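Local coordinates for mycosin-1 (PDB 4KB5), which is a subtilisin-like serine protease of the mycobacterial ESX-1 (type VII) secretion system that cleaves the secreted protein EspB, at residues 99-104 against 311-316. Sequence-based numbering, arbitrary orientation.
Sequences DAHGTM and TSFSAA
H101 and S312 sit at the starts of two helices, with CA of H101 9.0 Å from CA of S312; CA of M104 and CA of F313 are nearer, at 8.0 Å. H101 is the N-cap of helix 102-110, and S312 is the second residue of helix 311-328. The H101 ring forms an offset stack with the F313 ring, with planes at 23° and centroids 4.8 Å apart. CZ of F313 lies 3.7 Å from CD2 of H101, while CE1 of F313 sits over one face of the imidazole, toward its rim. With CG anti to the backbone N (chi1 -168°), the imidazole swings toward the 311-316 helix. CB of S312 lies at the imidazole edge, in its plane, 3.5 Å from CE1 of H101. No hydrogen bond joins the segments: OG of S312 is 3.9 Å from NE2 of H101. On the F313 ring, CE1 also packs against CB of M104, at 4.0 Å. H101 and S312, with D70, probably form the charge relay system, as in other subtilases. ND1 of H101 is hydrogen-bonded to OD1 of D70; with the stack on F313 this would limit the ring's rotation and keep NE2 toward S312. H101 thus meets S312 by packing alone, without the histidine-serine hydrogen bond.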
loop_
_atom_site.group_PDB
_atom_site.type_symbol
_atom_site.label_atom_id
_atom_site.label_comp_id
_atom_site.label_asym_id
_atom_site.label_seq_id
_atom_site.Cartn_x
_atom_site.Cartn_y
_atom_site.Cartn_z
ATOM N N ASP A 99 -4.373 -9.822 -12.949
ATOM C CA ASP A 99 -4.716 -8.412 -13.073
ATOM C C ASP A 99 -3.614 -7.495 -13.598
ATOM O O ASP A 99 -3.869 -6.326 -13.822
ATOM C CB ASP A 99 -5.235 -7.889 -11.729
ATOM C CG ASP A 99 -6.548 -8.535 -11.335
ATOM O OD1 ASP A 99 -6.531 -9.551 -10.609
ATOM O OD2 ASP A 99 -7.602 -8.059 -11.797
ATOM N N ALA A 100 -2.402 -8.017 -13.791
ATOM C CA ALA A 100 -1.249 -7.202 -14.183
ATOM C C ALA A 100 -1.060 -6.041 -13.204
ATOM O O ALA A 100 -1.116 -4.861 -13.579
ATOM C CB ALA A 100 -1.394 -6.697 -15.617
ATOM N N HIS A 101 -0.842 -6.387 -11.939
ATOM C CA HIS A 101 -0.711 -5.375 -10.915
ATOM C C HIS A 101 0.193 -5.793 -9.790
ATOM O O HIS A 101 1.266 -5.205 -9.581
ATOM C CB HIS A 101 -2.088 -4.975 -10.391
ATOM C CG HIS A 101 -2.044 -3.746 -9.547
ATOM N ND1 HIS A 101 -1.790 -3.795 -8.229
ATOM C CD2 HIS A 101 -2.129 -2.399 -9.887
ATOM C CE1 HIS A 101 -1.750 -2.541 -7.744
ATOM N NE2 HIS A 101 -1.961 -1.693 -8.758
ATOM N N GLY A 102 -0.212 -6.823 -9.052
ATOM C CA GLY A 102 0.579 -7.281 -7.915
ATOM C C GLY A 102 2.016 -7.630 -8.264
ATOM O O GLY A 102 2.925 -7.406 -7.460
ATOM N N THR A 103 2.224 -8.171 -9.465
ATOM C CA THR A 103 3.567 -8.540 -9.911
ATOM C C THR A 103 4.486 -7.314 -9.973
ATOM O O THR A 103 5.626 -7.370 -9.535
ATOM C CB THR A 103 3.545 -9.241 -11.305
ATOM O OG1 THR A 103 2.680 -10.384 -11.264
ATOM C CG2 THR A 103 4.936 -9.699 -11.696
ATOM N N MET A 104 3.977 -6.228 -10.527
ATOM C CA MET A 104 4.717 -4.963 -10.624
ATOM C C MET A 104 4.906 -4.268 -9.265
ATOM O O MET A 104 5.932 -3.597 -9.038
ATOM C CB MET A 104 4.017 -4.021 -11.607
ATOM C CG MET A 104 4.191 -4.433 -13.075
ATOM S SD MET A 104 2.744 -5.257 -13.772
ATOM C CE MET A 104 1.753 -3.841 -14.221
ATOM N N THR A 311 -1.340 4.822 -6.510
ATOM C CA THR A 311 -0.921 4.866 -5.098
ATOM C C THR A 311 -0.394 3.560 -4.516
ATOM O O THR A 311 0.429 3.588 -3.593
ATOM C CB THR A 311 -2.023 5.462 -4.186
ATOM O OG1 THR A 311 -3.246 4.721 -4.336
ATOM C CG2 THR A 311 -2.262 6.931 -4.545
ATOM N N SER A 312 -0.847 2.415 -5.047
ATOM C CA SER A 312 -0.284 1.107 -4.672
ATOM C C SER A 312 1.205 1.032 -4.962
ATOM O O SER A 312 1.974 0.431 -4.198
ATOM C CB SER A 312 -0.960 -0.036 -5.456
ATOM O OG SER A 312 -2.349 -0.081 -5.212
ATOM N N PHE A 313 1.599 1.611 -6.093
ATOM C CA PHE A 313 3.003 1.676 -6.485
ATOM C C PHE A 313 3.805 2.647 -5.617
ATOM O O PHE A 313 4.950 2.349 -5.227
ATOM C CB PHE A 313 3.127 1.997 -7.992
ATOM C CG PHE A 313 2.469 0.963 -8.897
ATOM C CD1 PHE A 313 2.539 -0.400 -8.600
ATOM C CD2 PHE A 313 1.770 1.354 -10.039
ATOM C CE1 PHE A 313 1.933 -1.353 -9.426
ATOM C CE2 PHE A 313 1.174 0.406 -10.876
ATOM C CZ PHE A 313 1.250 -0.946 -10.563
ATOM N N SER A 314 3.211 3.800 -5.298
ATOM C CA SER A 314 3.827 4.727 -4.319
ATOM C C SER A 314 4.048 4.016 -2.983
ATOM O O SER A 314 5.137 4.088 -2.389
ATOM C CB SER A 314 2.928 5.941 -4.102
ATOM O OG SER A 314 2.683 6.605 -5.325
ATOM N N ALA A 315 3.012 3.306 -2.522
ATOM C CA ALA A 315 3.115 2.504 -1.293
ATOM C C ALA A 315 4.233 1.479 -1.382
ATOM O O ALA A 315 4.967 1.292 -0.423
ATOM C CB ALA A 315 1.786 1.815 -0.990
ATOM N N ALA A 316 4.370 0.811 -2.539
ATOM C CA ALA A 316 5.455 -0.156 -2.751
ATOM C C ALA A 316 6.852 0.447 -2.526
ATOM O O ALA A 316 7.707 -0.158 -1.873
ATOM C CB ALA A 316 5.345 -0.815 -4.144
#